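Local coordinates for protein member of s1p family of ribosomal proteins (Pyrococcus furiosus, PDB 5YH1) that probably acts as an exonuclease on nucleic acids, the piece described here being its manganese-binding DHH-family part, at residues 360-365 against 377-382; 368-372 against 418-423; 387-393 against 405-411; 22-27 against 38-42; 382-387 against 435-439. All coordinates share one frame; numbering follows the deposited sequence.

In the fold
From the N terminus, interaction 4 comes first, closing the connection between helices 2-20 and 32-53 beside the parallel sheet of the N-terminal region; the other four lie together in the C-terminal domain, built on a mixed sheet. Interaction 1 fastens the open end of the hairpin of strands 364-369 and 373-378. Interaction 2 starts from the hairpin's turn and so crosses interaction 1 along the chain, reaching forward to the start of helix 423-435. Within its span, interaction 3 joins helix 389-399 to edge strand 406-409. Interaction 5 also encloses interaction 3, crosses interaction 2 and brings in the C-terminal tail; it shares M382 with interaction 1 and F387 with interaction 3.

Interaction 1: residues 360-365 against 377-382; sequences EDSPIL and RASDGM
The hydroxyl of S379 is gripped twice by 360-365: OG of S379 donates to O of S362 at 2.6 Å, in that carbonyl's plane, and accepts from N of I364 at 2.8 Å. It can serve both because chi1 of 65° holds OG between its own backbone N and carbonyl carbon. N of S379 bonds to O of I364, so three bonds meet at S379, just past the last strand residue A378. Next to it, OE2 of E360 takes N of D380 on its anti lone pair, 2.9 Å away and nearly straight at 172°. The price is a like-charge approach, OE2 of E360 lying 3.4 Å from OD2 of D380; OE1 of E360 turns instead to a salt bridge with K355. G381 lies against the carbonyls of D361 and S362, where a side chain would collide. The doubly bent selenomethionine M382 brings SE to 3.9 Å from CB of P363. L365 and A378 then form a non-hydrogen-bonded antiparallel pair, CD1 of L365 touching CB of A378. This is the open end of a beta hairpin within a mixed sheet: helix 423-435 packs on L365, helix 343-358 lies against I364 and R377, and strand 325-330 flanks 364-369.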
# COMPACT_ATOMS: atom_id res chain seq x y z
N GLU A 360 26.93 22.38 20.03
CA GLU A 360 25.70 22.95 19.46
C GLU A 360 25.86 24.42 19.07
O GLU A 360 25.24 24.88 18.12
CB GLU A 360 24.55 22.81 20.47
CG GLU A 360 23.26 23.59 20.16
CD GLU A 360 22.31 22.86 19.21
OE1 GLU A 360 21.79 21.79 19.60
OE2 GLU A 360 22.05 23.38 18.09
N ASP A 361 26.69 25.16 19.81
CA ASP A 361 26.84 26.58 19.55
C ASP A 361 27.87 26.87 18.48
O ASP A 361 27.96 28.00 18.02
CB ASP A 361 27.15 27.35 20.84
CG ASP A 361 26.02 27.25 21.86
OD1 ASP A 361 24.85 27.37 21.46
OD2 ASP A 361 26.31 27.04 23.05
N SER A 362 28.66 25.87 18.09
CA SER A 362 29.50 26.03 16.91
C SER A 362 28.58 26.06 15.67
O SER A 362 27.51 25.46 15.69
CB SER A 362 30.54 24.91 16.81
OG SER A 362 30.01 23.73 16.23
N PRO A 363 28.96 26.81 14.62
CA PRO A 363 28.12 26.91 13.41
C PRO A 363 28.23 25.66 12.54
O PRO A 363 29.24 25.48 11.84
CB PRO A 363 28.70 28.13 12.69
CG PRO A 363 30.13 28.16 13.12
CD PRO A 363 30.16 27.66 14.53
N ILE A 364 27.22 24.80 12.61
CA ILE A 364 27.23 23.52 11.88
C ILE A 364 26.03 23.42 10.96
O ILE A 364 24.89 23.59 11.39
CB ILE A 364 27.21 22.30 12.81
CG1 ILE A 364 28.37 22.35 13.81
CG2 ILE A 364 27.29 21.01 11.99
CD1 ILE A 364 28.29 21.30 14.90
N LEU A 365 26.30 23.13 9.69
CA LEU A 365 25.27 22.94 8.68
C LEU A 365 25.45 21.58 8.02
O LEU A 365 26.47 21.33 7.39
CB LEU A 365 25.35 24.03 7.61
CG LEU A 365 24.17 24.10 6.64
CD1 LEU A 365 22.87 24.46 7.33
CD2 LEU A 365 24.48 25.13 5.56
N ARG A 377 20.03 20.65 8.09
CA ARG A 377 20.00 20.90 9.53
C ARG A 377 21.08 21.88 9.93
O ARG A 377 22.23 21.73 9.54
CB ARG A 377 20.14 19.59 10.29
CG ARG A 377 18.85 18.80 10.28
CD ARG A 377 19.05 17.36 10.67
NE ARG A 377 17.92 16.89 11.47
CZ ARG A 377 16.86 16.23 11.02
NH1 ARG A 377 16.73 15.93 9.74
NH2 ARG A 377 15.92 15.85 11.87
N ALA A 378 20.68 22.90 10.67
CA ALA A 378 21.55 23.98 11.12
C ALA A 378 21.58 24.00 12.64
O ALA A 378 20.53 24.03 13.28
CB ALA A 378 21.03 25.31 10.60
N SER A 379 22.76 23.97 13.24
CA SER A 379 22.89 24.14 14.69
C SER A 379 22.54 25.57 15.11
O SER A 379 22.50 26.49 14.28
CB SER A 379 24.32 23.85 15.13
OG SER A 379 25.20 24.81 14.57
N ASP A 380 22.28 25.76 16.40
CA ASP A 380 22.00 27.08 16.96
C ASP A 380 23.07 28.09 16.60
O ASP A 380 22.76 29.24 16.33
CB ASP A 380 21.87 27.00 18.48
CG ASP A 380 20.64 26.25 18.91
OD1 ASP A 380 19.70 26.10 18.08
OD2 ASP A 380 20.60 25.79 20.06
N GLY A 381 24.32 27.64 16.55
CA GLY A 381 25.44 28.46 16.11
C GLY A 381 25.27 29.15 14.76
O GLY A 381 25.88 30.19 14.52
N MSE A 382 24.46 28.56 13.88
CA MSE A 382 24.22 29.15 12.56
C MSE A 382 23.43 30.45 12.65
O MSE A 382 23.48 31.28 11.75
CB MSE A 382 23.48 28.16 11.65
CG MSE A 382 24.23 26.85 11.42
SE MSE A 382 25.80 27.19 10.30
CE MSE A 382 24.90 28.01 8.74

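Interaction 2: residues 368-372 against 418-423; sequences AYGPD and FFEGKR
P371 and D372, in the turn of the beta hairpin formed by strands 364-369 and 373-378, rest against F418, E420 and R423, where the chain leaves strand 413-417 and enters helix 423-435. Two hydrogen bonds join the parts. NH2 of R423 donates to O of G370 at 3.0 Å; the acceptor lies in the guanidinium plane, yet the donor stands well above the carbonyl plane. N of F418 reaches O of D372 at 3.2 Å, likewise from above the carbonyl. Flat groups account for much of the rest. The guanidinium of R423 stands 81° from the ring plane of Y369, with NH2 at the ring's edge and CE1 of Y369 over one guanidinium face. The backbone carbon of D372 lies over one face of F418, offset toward the rim. With R423 cut back to an alanine, the G370 carbonyl would probably lose this donor and Y369 the group at its edge. Beyond the contact, L333 and K337 of a neighbouring subunit pack on E420 and D372, placing it at a subunit interface. Van der Waals and CH...O contacts complete it: CB of P371 lies 3.8 Å from the carboxylate carbon CD of E420, and CA of E420 directs its hydrogen at O of P371, 3.4 Å off.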
# COMPACT_ATOMS: atom_id res chain seq x y z
N ALA A 368 22.07 16.60 3.80
CA ALA A 368 21.96 15.20 3.37
C ALA A 368 21.09 15.13 2.13
O ALA A 368 19.93 15.51 2.18
CB ALA A 368 21.34 14.36 4.47
N TYR A 369 21.63 14.63 1.02
CA TYR A 369 20.91 14.69 -0.26
C TYR A 369 20.72 13.33 -0.94
O TYR A 369 21.53 12.42 -0.80
CB TYR A 369 21.59 15.66 -1.22
CG TYR A 369 23.02 15.31 -1.58
CD1 TYR A 369 23.30 14.48 -2.67
CD2 TYR A 369 24.08 15.81 -0.84
CE1 TYR A 369 24.61 14.17 -3.00
CE2 TYR A 369 25.40 15.50 -1.17
CZ TYR A 369 25.65 14.68 -2.24
OH TYR A 369 26.95 14.38 -2.56
N GLY A 370 19.61 13.23 -1.66
CA GLY A 370 19.35 12.11 -2.57
C GLY A 370 19.33 12.59 -4.01
O GLY A 370 19.86 13.66 -4.31
N PRO A 371 18.72 11.81 -4.92
CA PRO A 371 18.65 12.21 -6.33
C PRO A 371 17.93 13.54 -6.54
O PRO A 371 18.36 14.34 -7.36
CB PRO A 371 17.82 11.08 -6.99
CG PRO A 371 17.83 9.95 -6.03
CD PRO A 371 17.96 10.57 -4.66
N ASP A 372 16.84 13.76 -5.79
CA ASP A 372 15.93 14.87 -6.04
C ASP A 372 15.43 15.57 -4.76
O ASP A 372 14.39 16.23 -4.77
CB ASP A 372 14.72 14.36 -6.85
CG ASP A 372 13.97 13.26 -6.14
OD1 ASP A 372 14.40 12.82 -5.05
OD2 ASP A 372 12.94 12.82 -6.68
N PHE A 418 13.97 19.25 -5.80
CA PHE A 418 14.41 19.80 -7.08
C PHE A 418 14.39 18.68 -8.13
O PHE A 418 14.19 17.51 -7.79
CB PHE A 418 15.82 20.37 -6.94
CG PHE A 418 16.75 19.48 -6.15
CD1 PHE A 418 17.42 18.43 -6.76
CD2 PHE A 418 16.95 19.70 -4.79
CE1 PHE A 418 18.27 17.62 -6.02
CE2 PHE A 418 17.80 18.89 -4.06
CZ PHE A 418 18.46 17.85 -4.68
N PHE A 419 14.60 19.05 -9.39
CA PHE A 419 14.70 18.09 -10.49
C PHE A 419 16.03 17.35 -10.42
O PHE A 419 17.08 17.97 -10.26
CB PHE A 419 14.59 18.79 -11.85
CG PHE A 419 13.22 19.34 -12.18
CD1 PHE A 419 12.08 18.90 -11.53
CD2 PHE A 419 13.09 20.29 -13.18
CE1 PHE A 419 10.83 19.42 -11.85
CE2 PHE A 419 11.85 20.81 -13.51
CZ PHE A 419 10.72 20.38 -12.85
N GLU A 420 15.99 16.02 -10.56
CA GLU A 420 17.21 15.22 -10.43
C GLU A 420 18.31 15.66 -11.38
O GLU A 420 19.49 15.68 -11.02
CB GLU A 420 16.89 13.74 -10.65
CG GLU A 420 18.13 12.85 -10.70
CD GLU A 420 17.79 11.37 -10.77
OE1 GLU A 420 18.74 10.56 -10.86
OE2 GLU A 420 16.59 11.01 -10.74
N GLY A 421 17.92 16.04 -12.60
CA GLY A 421 18.88 16.48 -13.60
C GLY A 421 19.51 17.83 -13.33
O GLY A 421 20.44 18.20 -14.03
N LYS A 422 19.02 18.57 -12.33
CA LYS A 422 19.64 19.84 -11.95
C LYS A 422 20.24 19.79 -10.53
O LYS A 422 20.49 20.84 -9.93
CB LYS A 422 18.61 20.98 -12.04
CG LYS A 422 18.02 21.27 -13.42
CD LYS A 422 19.04 21.30 -14.55
CE LYS A 422 20.02 22.46 -14.46
NZ LYS A 422 19.50 23.64 -15.19
N ARG A 423 20.47 18.59 -10.00
CA ARG A 423 20.97 18.46 -8.63
C ARG A 423 22.29 19.19 -8.40
O ARG A 423 22.43 19.97 -7.46
CB ARG A 423 21.15 17.00 -8.22
CG ARG A 423 21.66 16.89 -6.79
CD ARG A 423 21.69 15.47 -6.29
NE ARG A 423 22.73 14.71 -6.95
CZ ARG A 423 23.00 13.44 -6.69
NH1 ARG A 423 23.96 12.81 -7.35
NH2 ARG A 423 22.30 12.79 -5.76

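Interaction 3: residues 387-393 against 405-411; sequences FDLNKIV and VEGGGHS
F387 opens the run by bringing the ring atom CE2 to 3.0 Å from O of S411, an oblique approach. D388 follows as N-cap of helix 389-399: its OD1 accepts from N of K391 at 3.2 Å, met from above the carboxylate plane, while the methylene of S411 packs against the same oxygen. At L389 the helix begins, and N of L389 donates across the contact to O of S411 at 3.0 Å; CB and CD2 of this leucine pack against O of H410. N390 makes a two-bond link. With CG anti to its carbonyl carbon (chi1 -64°) the amide leans out to the strand and reads both polar atoms of one residue: OD1 of N390 accepts from N of G409 at 3.1 Å, and ND2 of N390 donates to O of G409 at 3.0 Å. These two bonds fix which end of the amide is which. OD1 of N390 also comes within 3.4 Å of CA of G408, where a side chain would run into it. One turn later, CG1 of V393 faces CG1 of V405 at 4.1 Å and the carbonyl of G407. Helix and strand run almost antiparallel, at 165°. The three glycines and H410 match the GGGH motif of the DHHA1-type C-terminal domain of DHH phosphoesterases, consistent with a domain of that type; here H410 stacks with Y412, its side chain about 8 Å from the bound manganese ion.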
# COMPACT_ATOMS: atom_id res chain seq x y z
N PHE A 387 21.53 32.51 9.11
CA PHE A 387 21.12 31.45 8.20
C PHE A 387 19.60 31.37 8.20
O PHE A 387 18.98 31.27 9.25
CB PHE A 387 21.72 30.11 8.63
CG PHE A 387 21.22 28.96 7.83
CD1 PHE A 387 21.79 28.67 6.60
CD2 PHE A 387 20.15 28.20 8.27
CE1 PHE A 387 21.31 27.61 5.84
CE2 PHE A 387 19.68 27.14 7.51
CZ PHE A 387 20.26 26.85 6.29
N ASP A 388 19.00 31.41 7.02
CA ASP A 388 17.56 31.24 6.89
C ASP A 388 17.30 30.39 5.66
O ASP A 388 17.53 30.84 4.53
CB ASP A 388 16.85 32.59 6.77
CG ASP A 388 15.32 32.47 6.73
OD1 ASP A 388 14.77 31.46 6.24
OD2 ASP A 388 14.64 33.40 7.20
N LEU A 389 16.85 29.16 5.89
CA LEU A 389 16.64 28.20 4.82
C LEU A 389 15.56 28.67 3.84
O LEU A 389 15.72 28.50 2.63
CB LEU A 389 16.28 26.83 5.40
CG LEU A 389 15.99 25.71 4.41
CD1 LEU A 389 17.20 25.42 3.54
CD2 LEU A 389 15.53 24.46 5.15
N ASN A 390 14.47 29.24 4.35
CA ASN A 390 13.38 29.74 3.50
C ASN A 390 13.86 30.82 2.54
O ASN A 390 13.50 30.81 1.37
CB ASN A 390 12.19 30.23 4.33
CG ASN A 390 11.55 29.11 5.13
OD1 ASN A 390 11.29 28.03 4.61
ND2 ASN A 390 11.31 29.36 6.40
N LYS A 391 14.69 31.74 3.03
CA LYS A 391 15.28 32.77 2.18
C LYS A 391 16.20 32.16 1.13
O LYS A 391 16.21 32.60 -0.01
CB LYS A 391 16.08 33.79 3.00
CG LYS A 391 15.21 34.72 3.81
CD LYS A 391 16.03 35.65 4.70
CE LYS A 391 15.12 36.43 5.65
NZ LYS A 391 15.88 37.07 6.77
N ILE A 392 17.00 31.17 1.54
CA ILE A 392 17.93 30.54 0.61
C ILE A 392 17.18 29.80 -0.49
O ILE A 392 17.57 29.87 -1.65
CB ILE A 392 18.95 29.63 1.34
CG1 ILE A 392 19.95 30.53 2.09
CG2 ILE A 392 19.69 28.73 0.35
CD1 ILE A 392 20.84 29.80 3.06
N VAL A 393 16.08 29.13 -0.13
CA VAL A 393 15.26 28.41 -1.10
C VAL A 393 14.65 29.36 -2.13
O VAL A 393 14.66 29.06 -3.32
CB VAL A 393 14.15 27.59 -0.41
CG1 VAL A 393 13.12 27.08 -1.41
CG2 VAL A 393 14.76 26.42 0.36
N VAL A 405 12.87 23.94 -7.93
CA VAL A 405 13.25 24.08 -6.52
C VAL A 405 12.04 24.39 -5.66
O VAL A 405 11.23 25.24 -5.99
CB VAL A 405 14.31 25.17 -6.32
CG1 VAL A 405 14.64 25.32 -4.84
CG2 VAL A 405 15.57 24.86 -7.12
N GLU A 406 11.92 23.69 -4.53
CA GLU A 406 10.81 23.88 -3.61
C GLU A 406 11.16 23.39 -2.22
O GLU A 406 12.04 22.54 -2.06
CB GLU A 406 9.58 23.11 -4.09
CG GLU A 406 8.50 23.98 -4.69
CD GLU A 406 7.52 23.18 -5.51
OE1 GLU A 406 7.39 21.96 -5.26
OE2 GLU A 406 6.87 23.78 -6.39
N GLY A 407 10.47 23.93 -1.22
CA GLY A 407 10.52 23.43 0.14
C GLY A 407 10.92 24.50 1.13
O GLY A 407 10.57 25.67 0.97
N GLY A 408 11.67 24.09 2.15
CA GLY A 408 12.01 24.96 3.27
C GLY A 408 11.54 24.28 4.54
O GLY A 408 11.73 23.07 4.71
N GLY A 409 10.89 25.04 5.41
CA GLY A 409 10.45 24.55 6.71
C GLY A 409 10.82 25.60 7.74
O GLY A 409 10.38 26.75 7.64
N HIS A 410 11.65 25.23 8.71
CA HIS A 410 12.20 26.21 9.64
C HIS A 410 13.31 26.96 8.95
O HIS A 410 13.82 26.51 7.91
CB HIS A 410 12.75 25.54 10.89
CG HIS A 410 11.74 24.72 11.62
ND1 HIS A 410 10.81 25.28 12.47
CD2 HIS A 410 11.49 23.39 11.61
CE1 HIS A 410 10.04 24.33 12.95
NE2 HIS A 410 10.43 23.17 12.45
N SER A 411 13.70 28.08 9.53
CA SER A 411 14.90 28.80 9.09
C SER A 411 16.16 27.96 9.32
O SER A 411 17.17 28.20 8.67
CB SER A 411 15.03 30.13 9.83
OG SER A 411 15.18 29.93 11.23

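Interaction 4: residues 22-27 against 38-42; sequences PSDVGF and KPKIM
The ring of F27 meets helix 32-53 obliquely: CE1 of F27 touches CD1 of I41 at 3.8 Å, the two side chains coming from opposite directions, while CZ of F27 lies 4.0 Å from CG of K38. The second flat group is the carboxylate of D24, which the extended side chain of K38 crosses at about a right angle. NZ of K38 is 2.8 Å from OD1 of D24 and 3.1 Å from OD2 of D24, a salt bridge whose individual hydrogen bonds are weak. One chain of methylenes thus serves both groups, CG against the aromatic ring and the ammonium at the acid. What holds the carboxylate in place is an Asx turn: with CG of D24 anti to its backbone N (chi1 -176°), OD1 of D24 accepts from N of G26 at 3.1 Å, met nearly head-on along the C-O bond. The turn belongs to the link between helices 2-20 and 32-53, which folds back along the second helix near its kink. P22, at the start of the link, is met by M42, a selenomethionine bent at chi3, which brings CE to 3.4 Å from O of P22, and CG of P22 lies 3.6 Å from O of M42. Helix 199-210 packs alongside, R208 donating to the carbonyls of V25 and G26 and Y209 packing on D24, K38 and M42.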
# COMPACT_ATOMS: atom_id res chain seq x y z
N PRO A 22 -16.46 24.60 28.84
CA PRO A 22 -15.47 24.03 29.75
C PRO A 22 -15.25 24.91 30.99
O PRO A 22 -15.45 26.12 30.93
CB PRO A 22 -14.20 24.01 28.90
CG PRO A 22 -14.36 25.19 28.00
CD PRO A 22 -15.83 25.32 27.71
N SER A 23 -14.86 24.28 32.10
CA SER A 23 -14.41 25.01 33.28
C SER A 23 -13.06 25.65 33.00
O SER A 23 -12.27 25.15 32.20
CB SER A 23 -14.24 24.07 34.46
OG SER A 23 -15.41 23.32 34.67
N ASP A 24 -12.78 26.75 33.69
CA ASP A 24 -11.46 27.36 33.63
C ASP A 24 -10.56 26.62 34.61
O ASP A 24 -10.51 26.96 35.79
CB ASP A 24 -11.54 28.85 33.97
CG ASP A 24 -10.20 29.53 33.82
OD1 ASP A 24 -9.17 28.83 33.71
OD2 ASP A 24 -10.19 30.78 33.82
N VAL A 25 -9.86 25.60 34.12
CA VAL A 25 -8.96 24.78 34.95
C VAL A 25 -7.51 25.27 34.96
O VAL A 25 -6.63 24.59 35.46
CB VAL A 25 -8.99 23.30 34.52
CG1 VAL A 25 -10.37 22.71 34.75
CG2 VAL A 25 -8.58 23.14 33.06
N GLY A 26 -7.27 26.45 34.39
CA GLY A 26 -5.91 26.98 34.33
C GLY A 26 -5.00 26.10 33.49
O GLY A 26 -5.45 25.45 32.54
N PHE A 27 -3.71 26.09 33.86
CA PHE A 27 -2.68 25.35 33.15
C PHE A 27 -1.75 24.62 34.12
O PHE A 27 -1.73 24.91 35.31
CB PHE A 27 -1.87 26.29 32.28
CG PHE A 27 -2.69 27.01 31.26
CD1 PHE A 27 -3.31 26.32 30.24
CD2 PHE A 27 -2.84 28.39 31.33
CE1 PHE A 27 -4.07 26.98 29.29
CE2 PHE A 27 -3.60 29.06 30.39
CZ PHE A 27 -4.21 28.36 29.36
N LYS A 38 -5.60 31.20 25.93
CA LYS A 38 -6.71 30.63 26.71
C LYS A 38 -8.09 30.70 26.04
O LYS A 38 -8.82 29.71 26.05
CB LYS A 38 -6.78 31.30 28.08
CG LYS A 38 -7.58 30.55 29.12
CD LYS A 38 -7.21 31.12 30.47
CE LYS A 38 -8.02 30.52 31.60
NZ LYS A 38 -7.24 30.65 32.86
N PRO A 39 -8.46 31.86 25.49
CA PRO A 39 -9.77 31.91 24.83
C PRO A 39 -9.92 30.88 23.68
O PRO A 39 -10.97 30.25 23.56
CB PRO A 39 -9.84 33.35 24.28
CG PRO A 39 -8.88 34.13 25.14
CD PRO A 39 -7.77 33.16 25.42
N LYS A 40 -8.89 30.72 22.86
CA LYS A 40 -8.94 29.74 21.77
C LYS A 40 -8.83 28.31 22.28
O LYS A 40 -9.47 27.41 21.75
CB LYS A 40 -7.86 30.04 20.74
CG LYS A 40 -7.97 31.47 20.22
CD LYS A 40 -7.46 31.62 18.80
CE LYS A 40 -6.52 32.80 18.65
NZ LYS A 40 -6.03 32.91 17.24
N ILE A 41 -8.03 28.10 23.32
CA ILE A 41 -7.98 26.81 23.99
C ILE A 41 -9.36 26.39 24.51
O ILE A 41 -9.77 25.24 24.33
CB ILE A 41 -6.94 26.81 25.13
CG1 ILE A 41 -5.53 26.71 24.52
CG2 ILE A 41 -7.18 25.66 26.09
CD1 ILE A 41 -4.40 26.89 25.51
N MSE A 42 -10.06 27.33 25.14
CA MSE A 42 -11.39 27.07 25.69
C MSE A 42 -12.41 26.88 24.59
O MSE A 42 -13.30 26.06 24.72
CB MSE A 42 -11.82 28.18 26.65
CG MSE A 42 -11.03 28.05 27.96
SE MSE A 42 -11.58 29.37 29.33
CE MSE A 42 -13.11 28.39 30.08

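Interaction 5: residues 382-387 against 435-439; sequences MAKYNF and LKLKA
Y385 and L437 join two connecting pieces of the C-terminal domain: the turn that leads from strand 373-378 to helix 389-399, and the tail that follows helix 423-435. No direct hydrogen bond spans them; the join is made by apolar contacts, CH...O approaches and water. L437 sends its two methyls different ways. CD1 of L437 comes to 4.0 Å from CD1 of F387, at the edge of that ring and near its plane, and also to 4.1 Å from CE of M382, the M382 and L437 side chains crossing at about a right angle. CD2 of L437 turns instead to O of Y385, at 3.9 Å. The tyrosine ring stands beside the tail, with the carbonyl of L437 at its edge and CD2 of Y385 3.8 Å from N of A439. Its hydroxyl leaves the contact for the carbonyl of N322, whose side-chain amide donates to O of L437, and P363 packs on the same ring. A serine in place of Y385 would probably open a gap beside A439 and P363 and leave the N322 carbonyl without this partner. CA of Y385 makes a CH...O approach to O of K438. In another, CA of A439 lies 3.3 Å from O of K384. One water bridges the pieces, donating to O of Y385 at 2.7 Å and accepting from N of K438 at 2.7 Å.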
# COMPACT_ATOMS: atom_id res chain seq x y z
N MSE A 382 24.46 28.56 13.88
CA MSE A 382 24.22 29.15 12.56
C MSE A 382 23.43 30.45 12.65
O MSE A 382 23.48 31.28 11.75
CB MSE A 382 23.48 28.16 11.65
CG MSE A 382 24.23 26.85 11.42
SE MSE A 382 25.80 27.19 10.30
CE MSE A 382 24.90 28.01 8.74
N ALA A 383 22.70 30.65 13.74
CA ALA A 383 22.00 31.92 13.96
C ALA A 383 22.96 33.13 13.91
O ALA A 383 22.59 34.19 13.44
CB ALA A 383 21.25 31.90 15.28
N LYS A 384 24.20 32.93 14.35
CA LYS A 384 25.23 33.98 14.31
C LYS A 384 25.57 34.45 12.89
O LYS A 384 26.25 35.47 12.72
CB LYS A 384 26.52 33.49 15.01
CG LYS A 384 26.33 33.19 16.49
CD LYS A 384 27.64 32.83 17.18
CE LYS A 384 27.95 31.33 17.18
NZ LYS A 384 28.05 30.75 18.56
N TYR A 385 25.13 33.69 11.89
CA TYR A 385 25.37 34.03 10.50
C TYR A 385 24.08 34.39 9.76
O TYR A 385 24.09 34.54 8.54
CB TYR A 385 26.05 32.85 9.81
CG TYR A 385 27.44 32.57 10.31
CD1 TYR A 385 27.65 31.80 11.46
CD2 TYR A 385 28.55 33.05 9.63
CE1 TYR A 385 28.93 31.52 11.91
CE2 TYR A 385 29.83 32.77 10.08
CZ TYR A 385 30.01 32.01 11.22
OH TYR A 385 31.28 31.75 11.67
N ASN A 386 22.99 34.53 10.51
CA ASN A 386 21.66 34.79 9.93
C ASN A 386 21.26 33.78 8.84
O ASN A 386 20.73 34.14 7.79
CB ASN A 386 21.57 36.23 9.42
CG ASN A 386 21.46 37.23 10.55
OD1 ASN A 386 20.39 37.42 11.13
ND2 ASN A 386 22.59 37.85 10.91
N PHE A 387 21.53 32.51 9.11
CA PHE A 387 21.12 31.45 8.20
C PHE A 387 19.60 31.37 8.20
O PHE A 387 18.98 31.27 9.25
CB PHE A 387 21.72 30.11 8.63
CG PHE A 387 21.22 28.96 7.83
CD1 PHE A 387 21.79 28.67 6.60
CD2 PHE A 387 20.15 28.20 8.27
CE1 PHE A 387 21.31 27.61 5.84
CE2 PHE A 387 19.68 27.14 7.51
CZ PHE A 387 20.26 26.85 6.29
N LEU A 435 28.61 29.81 1.78
CA LEU A 435 29.91 30.52 1.73
C LEU A 435 29.78 32.03 1.92
O LEU A 435 30.62 32.64 2.57
CB LEU A 435 30.63 30.27 0.41
CG LEU A 435 31.51 29.03 0.32
CD1 LEU A 435 31.74 28.66 -1.14
CD2 LEU A 435 32.84 29.26 1.03
N LYS A 436 28.74 32.62 1.33
CA LYS A 436 28.54 34.07 1.34
C LYS A 436 27.95 34.62 2.64
O LYS A 436 27.89 35.83 2.82
CB LYS A 436 27.64 34.48 0.16
CG LYS A 436 28.32 34.35 -1.20
CD LYS A 436 27.32 34.26 -2.35
CE LYS A 436 26.28 35.37 -2.33
NZ LYS A 436 25.26 35.14 -3.38
N LEU A 437 27.50 33.75 3.53
CA LEU A 437 26.94 34.20 4.80
C LEU A 437 28.00 34.96 5.58
O LEU A 437 29.19 34.65 5.52
CB LEU A 437 26.42 33.03 5.63
CG LEU A 437 25.25 32.21 5.05
CD1 LEU A 437 25.02 30.97 5.89
CD2 LEU A 437 23.99 33.04 4.95
N LYS A 438 27.57 35.98 6.31
CA LYS A 438 28.47 36.82 7.10
C LYS A 438 28.03 36.82 8.55
O LYS A 438 26.84 36.83 8.84
CB LYS A 438 28.49 38.24 6.53
CG LYS A 438 29.51 38.43 5.41
CD LYS A 438 28.98 39.25 4.25
CE LYS A 438 28.62 40.67 4.64
NZ LYS A 438 28.05 41.42 3.48
N ALA A 439 29.00 36.80 9.46
CA ALA A 439 28.71 36.73 10.91
C ALA A 439 27.81 37.86 11.39
O ALA A 439 28.01 39.00 11.00
CB ALA A 439 30.01 36.75 11.69
O HOH W 1 24.90 36.16 6.59
O HOH W 2 24.72 37.95 9.62